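Local coordinates for chitinase (Thermococcus chitonophagus, PDB 5XSW), which is the C-terminal part of a longer chitinase that probably cleaves the beta-1,4-linked N-acetylglucosamine chains of chitin internally, at residues 406-410 with 424-428; 414-419 with 463-467. All blocks are in the same frame, centred on the assembly; numbering follows the deposited sequence.

Interaction 1: residues 406-410 with 424-428; sequences FTVVR and WNAMM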
loop_
_atom_site.group_PDB
_atom_site.type_symbol
_atom_site.label_atom_id
_atom_site.label_comp_id
_atom_site.label_asym_id
_atom_site.label_seq_id
_atom_site.Cartn_x
_atom_site.Cartn_y
_atom_site.Cartn_z
ATOM N N PHE A 406 -1.197 22.043 -17.398
ATOM C CA PHE A 406 -0.887 20.888 -18.225
ATOM C C PHE A 406 0.575 20.420 -18.159
ATOM O O PHE A 406 0.819 19.247 -18.321
ATOM C CB PHE A 406 -1.280 21.129 -19.700
ATOM C CG PHE A 406 -2.750 21.053 -19.924
ATOM C CD1 PHE A 406 -3.377 19.822 -20.012
ATOM C CD2 PHE A 406 -3.526 22.202 -19.980
ATOM C CE1 PHE A 406 -4.769 19.717 -20.188
ATOM C CE2 PHE A 406 -4.932 22.099 -20.153
ATOM C CZ PHE A 406 -5.545 20.852 -20.240
ATOM N N THR A 407 1.526 21.333 -17.926
ATOM C CA THR A 407 2.907 20.940 -17.595
ATOM C C THR A 407 2.960 20.002 -16.383
ATOM O O THR A 407 3.642 18.996 -16.409
ATOM C CB THR A 407 3.770 22.205 -17.287
ATOM O OG1 THR A 407 3.684 23.097 -18.402
ATOM C CG2 THR A 407 5.213 21.863 -17.059
ATOM N N VAL A 408 2.269 20.361 -15.315
ATOM C CA VAL A 408 2.245 19.482 -14.132
ATOM C C VAL A 408 1.590 18.146 -14.489
ATOM O O VAL A 408 2.095 17.032 -14.158
ATOM C CB VAL A 408 1.501 20.162 -12.967
ATOM C CG1 VAL A 408 1.400 19.143 -11.767
ATOM C CG2 VAL A 408 2.286 21.482 -12.540
ATOM N N VAL A 409 0.471 18.203 -15.214
ATOM C CA VAL A 409 -0.154 16.926 -15.585
ATOM C C VAL A 409 0.843 16.056 -16.365
ATOM O O VAL A 409 0.991 14.852 -16.142
ATOM C CB VAL A 409 -1.447 17.147 -16.403
ATOM C CG1 VAL A 409 -1.951 15.798 -16.940
ATOM C CG2 VAL A 409 -2.523 17.761 -15.468
ATOM N N ARG A 410 1.553 16.675 -17.292
ATOM C CA ARG A 410 2.524 15.893 -18.081
ATOM C C ARG A 410 3.676 15.344 -17.238
ATOM O O ARG A 410 4.174 14.232 -17.498
ATOM C CB ARG A 410 3.120 16.763 -19.194
ATOM C CG ARG A 410 3.895 15.951 -20.232
ATOM C CD ARG A 410 4.223 16.812 -21.431
ATOM N NE ARG A 410 4.901 16.049 -22.482
ATOM C CZ ARG A 410 5.586 16.611 -23.482
ATOM N NH1 ARG A 410 5.672 17.940 -23.569
ATOM N NH2 ARG A 410 6.182 15.842 -24.391
ATOM N N TRP A 424 1.460 15.568 -27.774
ATOM C CA TRP A 424 1.297 16.529 -26.671
ATOM C C TRP A 424 1.341 17.964 -27.207
ATOM O O TRP A 424 0.541 18.827 -26.818
ATOM C CB TRP A 424 2.362 16.323 -25.579
ATOM C CG TRP A 424 2.004 17.104 -24.368
ATOM C CD1 TRP A 424 2.350 18.402 -24.091
ATOM C CD2 TRP A 424 1.154 16.677 -23.290
ATOM N NE1 TRP A 424 1.798 18.786 -22.885
ATOM C CE2 TRP A 424 1.059 17.749 -22.380
ATOM C CE3 TRP A 424 0.508 15.475 -22.979
ATOM C CZ2 TRP A 424 0.316 17.663 -21.194
ATOM C CZ3 TRP A 424 -0.223 15.393 -21.793
ATOM C CH2 TRP A 424 -0.318 16.487 -20.926
ATOM N N ASN A 425 2.282 18.229 -28.115
ATOM C CA ASN A 425 2.385 19.562 -28.723
ATOM C C ASN A 425 1.166 19.902 -29.525
ATOM O O ASN A 425 0.657 21.018 -29.435
ATOM C CB ASN A 425 3.628 19.651 -29.627
ATOM C CG ASN A 425 4.900 19.595 -28.836
ATOM O OD1 ASN A 425 4.922 19.953 -27.657
ATOM N ND2 ASN A 425 5.970 19.131 -29.465
ATOM N N ALA A 426 0.668 18.940 -30.308
ATOM C CA ALA A 426 -0.578 19.188 -31.052
ATOM C C ALA A 426 -1.745 19.468 -30.106
ATOM O O ALA A 426 -2.599 20.349 -30.351
ATOM C CB ALA A 426 -0.910 18.002 -31.962
ATOM N N MET A 427 -1.796 18.701 -29.018
ATOM C CA MET A 427 -2.836 18.920 -28.004
ATOM C C MET A 427 -2.759 20.352 -27.446
ATOM O O MET A 427 -3.766 21.080 -27.364
ATOM C CB MET A 427 -2.699 17.842 -26.890
ATOM C CG MET A 427 -3.824 17.902 -25.829
ATOM S SD MET A 427 -3.212 17.060 -24.342
ATOM C CE MET A 427 -2.262 18.383 -23.663
ATOM N N MET A 428 -1.562 20.781 -27.071
ATOM C CA MET A 428 -1.412 22.093 -26.475
ATOM C C MET A 428 -1.713 23.240 -27.475
ATOM O O MET A 428 -2.285 24.248 -27.080
ATOM C CB MET A 428 0.009 22.218 -25.879
ATOM C CG MET A 428 0.190 21.401 -24.556
ATOM S SD MET A 428 -1.137 21.681 -23.316
ATOM C CE MET A 428 -1.003 23.419 -22.968
#
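The indole of Trp-424 carries the largest part of this contact, with 108 Å² covered: it reaches across from its own helix to fill a gap of 12.6 Å between the segment axes and meets Phe-406, Val-409 and Arg-410. The extended, all-trans side chain of Arg-410 lies over one face of the indole: its guanidinium is stacked on it with planes 19° apart, CZ is 4.1 Å from the centroid of the five-membered ring, an off-centre cation-pi contact, and CD sits 3.4 Å above that same centroid in a CH-pi contact. The guanidinium also forms a long, weak ion pair with Asp-421. Apolar packing continues at the far edge of the indole, where CZ2 of Trp-424 is 4.1 Å from CB of Phe-406 and CH2 of Trp-424 is 4.4 Å from CG1 of Val-409. Phe-406 separately meets two methionines. SD of Met-428 makes an oblique Met-aromatic contact, 4.5 Å from the centroid of the Phe-406 ring, and CE of Met-427 lies 4.1 Å from CD1 of Phe-406. No hydrogen bond crosses the interface. Phe-406 and Met-427 both continue onto Ala-460 of helix 449-461, so the inner side is closed by a third helix. The axes of segments 406-410 and 424-428 run 157° apart; with the short connection between their helices, 399-412 and 421-439, this makes an antiparallel helical hairpin.

Interaction 2: residues 414-419 with 463-467; sequences FRPGAI and HWPEP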
loop_
_atom_site.group_PDB
_atom_site.type_symbol
_atom_site.label_atom_id
_atom_site.label_comp_id
_atom_site.label_asym_id
_atom_site.label_seq_id
_atom_site.Cartn_x
_atom_site.Cartn_y
_atom_site.Cartn_z
ATOM N N PHE A 414 0.606 9.721 -16.497
ATOM C CA PHE A 414 0.946 8.963 -17.717
ATOM C C PHE A 414 2.377 8.510 -17.647
ATOM O O PHE A 414 3.199 9.011 -16.861
ATOM C CB PHE A 414 0.714 9.758 -19.012
ATOM C CG PHE A 414 -0.697 10.236 -19.187
ATOM C CD1 PHE A 414 -1.675 9.377 -19.634
ATOM C CD2 PHE A 414 -1.029 11.563 -18.939
ATOM C CE1 PHE A 414 -3.010 9.825 -19.811
ATOM C CE2 PHE A 414 -2.329 12.028 -19.099
ATOM C CZ PHE A 414 -3.332 11.155 -19.539
ATOM N N ARG A 415 2.653 7.546 -18.490
ATOM C CA ARG A 415 3.923 6.833 -18.575
ATOM C C ARG A 415 4.472 7.171 -19.960
ATOM O O ARG A 415 3.700 7.450 -20.878
ATOM C CB ARG A 415 3.622 5.330 -18.334
ATOM C CG ARG A 415 4.684 4.316 -18.357
ATOM C CD ARG A 415 4.123 2.962 -17.888
ATOM N NE ARG A 415 3.857 3.000 -16.447
ATOM C CZ ARG A 415 4.605 2.420 -15.520
ATOM N NH1 ARG A 415 5.674 1.699 -15.867
ATOM N NH2 ARG A 415 4.279 2.568 -14.238
ATOM N N PRO A 416 5.802 7.200 -20.126
ATOM C CA PRO A 416 6.349 7.418 -21.463
ATOM C C PRO A 416 5.796 6.428 -22.479
ATOM O O PRO A 416 5.791 5.229 -22.206
ATOM C CB PRO A 416 7.855 7.189 -21.267
ATOM C CG PRO A 416 8.091 7.518 -19.841
ATOM C CD PRO A 416 6.866 7.028 -19.123
ATOM N N GLY A 417 5.373 6.925 -23.632
ATOM C CA GLY A 417 4.854 6.061 -24.672
ATOM C C GLY A 417 3.354 6.172 -24.789
ATOM O O GLY A 417 2.752 5.637 -25.720
ATOM N N ALA A 418 2.718 6.836 -23.828
ATOM C CA ALA A 418 1.273 6.940 -23.897
ATOM C C ALA A 418 0.889 8.053 -24.841
ATOM O O ALA A 418 -0.031 7.916 -25.627
ATOM C CB ALA A 418 0.658 7.180 -22.505
ATOM N N ILE A 419 1.549 9.193 -24.702
ATOM C CA ILE A 419 1.274 10.342 -25.542
ATOM C C ILE A 419 2.643 10.862 -26.016
ATOM O O ILE A 419 3.483 11.225 -25.185
ATOM C CB ILE A 419 0.522 11.457 -24.783
ATOM C CG1 ILE A 419 -0.722 10.904 -24.060
ATOM C CG2 ILE A 419 0.175 12.632 -25.743
ATOM C CD1 ILE A 419 -1.489 11.953 -23.238
ATOM N N HIS A 463 -7.157 14.477 -27.451
ATOM C CA HIS A 463 -5.856 13.931 -27.800
ATOM C C HIS A 463 -5.342 12.823 -26.887
ATOM O O HIS A 463 -4.281 12.322 -27.078
ATOM C CB HIS A 463 -4.805 15.025 -27.896
ATOM C CG HIS A 463 -5.127 16.087 -28.884
ATOM N ND1 HIS A 463 -4.480 16.197 -30.087
ATOM C CD2 HIS A 463 -6.030 17.082 -28.852
ATOM C CE1 HIS A 463 -4.971 17.216 -30.752
ATOM N NE2 HIS A 463 -5.914 17.769 -30.025
ATOM N N TRP A 464 -6.122 12.425 -25.855
ATOM C CA TRP A 464 -5.655 11.399 -24.919
ATOM C C TRP A 464 -5.967 9.979 -25.415
ATOM O O TRP A 464 -6.941 9.763 -26.129
ATOM C CB TRP A 464 -6.281 11.649 -23.536
ATOM C CG TRP A 464 -5.748 12.871 -22.812
ATOM C CD1 TRP A 464 -5.063 13.926 -23.352
ATOM C CD2 TRP A 464 -5.887 13.162 -21.410
ATOM N NE1 TRP A 464 -4.775 14.858 -22.380
ATOM C CE2 TRP A 464 -5.263 14.404 -21.175
ATOM C CE3 TRP A 464 -6.493 12.487 -20.327
ATOM C CZ2 TRP A 464 -5.213 14.995 -19.898
ATOM C CZ3 TRP A 464 -6.442 13.069 -19.065
ATOM C CH2 TRP A 464 -5.818 14.316 -18.862
ATOM N N PRO A 465 -5.145 8.995 -25.034
ATOM C CA PRO A 465 -5.421 7.609 -25.436
ATOM C C PRO A 465 -6.830 7.166 -25.012
ATOM O O PRO A 465 -7.314 7.595 -23.951
ATOM C CB PRO A 465 -4.368 6.792 -24.682
ATOM C CG PRO A 465 -3.429 7.750 -24.105
ATOM C CD PRO A 465 -4.044 9.099 -24.063
ATOM N N GLU A 466 -7.470 6.347 -25.849
ATOM C CA GLU A 466 -8.787 5.784 -25.582
ATOM C C GLU A 466 -8.635 4.307 -25.243
ATOM O O GLU A 466 -7.722 3.651 -25.752
ATOM C CB GLU A 466 -9.706 5.972 -26.799
ATOM C CG GLU A 466 -10.058 7.440 -27.082
ATOM C CD GLU A 466 -11.242 7.909 -26.258
ATOM O OE1 GLU A 466 -11.648 7.180 -25.325
ATOM O OE2 GLU A 466 -11.804 8.984 -26.567
ATOM N N PRO A 467 -9.487 3.783 -24.350
ATOM C CA PRO A 467 -10.477 4.528 -23.564
ATOM C C PRO A 467 -9.755 5.417 -22.495
ATOM O O PRO A 467 -8.642 5.064 -22.086
ATOM C CB PRO A 467 -11.299 3.409 -22.921
ATOM C CG PRO A 467 -10.286 2.340 -22.693
ATOM C CD PRO A 467 -9.359 2.392 -23.876
#
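This is an apolar contact between two interhelical loops, one leading from helix 399-412 to helix 421-439 and the other leaving helix 449-461, and it is held by side-chain packing without a hydrogen bond between the segments. Its centrepiece is a T-shaped pair: the edge of Phe-414 points at the face of Trp-464, with planes at 84° and 5.0 Å between the centroid of the Phe-414 ring and that of the Trp-464 six-membered ring. CZ of Phe-414 comes within 3.5 Å of CE3 of Trp-464. Ile-419 covers the five-membered part of the indole, CD1 of Ile-419 lying 4.1 Å from CD1 of Trp-464, and its CG1 is 3.8 Å from CD of Pro-465. The Pro-465 ring also meets Ala-418, whose O is 3.7 Å from CG of Pro-465. The chain from Arg-415 to Ala-418 reverses in a type II beta turn, closed by Ala-418 N to Arg-415 O at 3.2 Å; Gly-417 has the positive phi of its third position. Trp-198 of helix 186-199 meets both aromatic rings, extending the pair into an aromatic cluster where the two loops join the body of the helical domain.

In the fold
Interactions 1 and 2 lie about 11 Å apart, centre to centre, on the same side of the chain's centre, and their segments alternate along the chain: 406-410, 414-419, 424-428, 463-467. The loop holding 414-419 is the connection of the hairpin in interaction 1, while 463-467 follows helix 449-461, which covers that hairpin. The two contacts touch directly: SD of Met-427 is 3.3 Å from NE1 of Trp-464, and CG2 of Ile-419 is 3.8 Å from N of Trp-424. Interaction 1 thus joins the hairpin's helices, and interaction 2 ties its connecting loop to the exit of the third helix. Neither contact includes a residue of the glycan pocket.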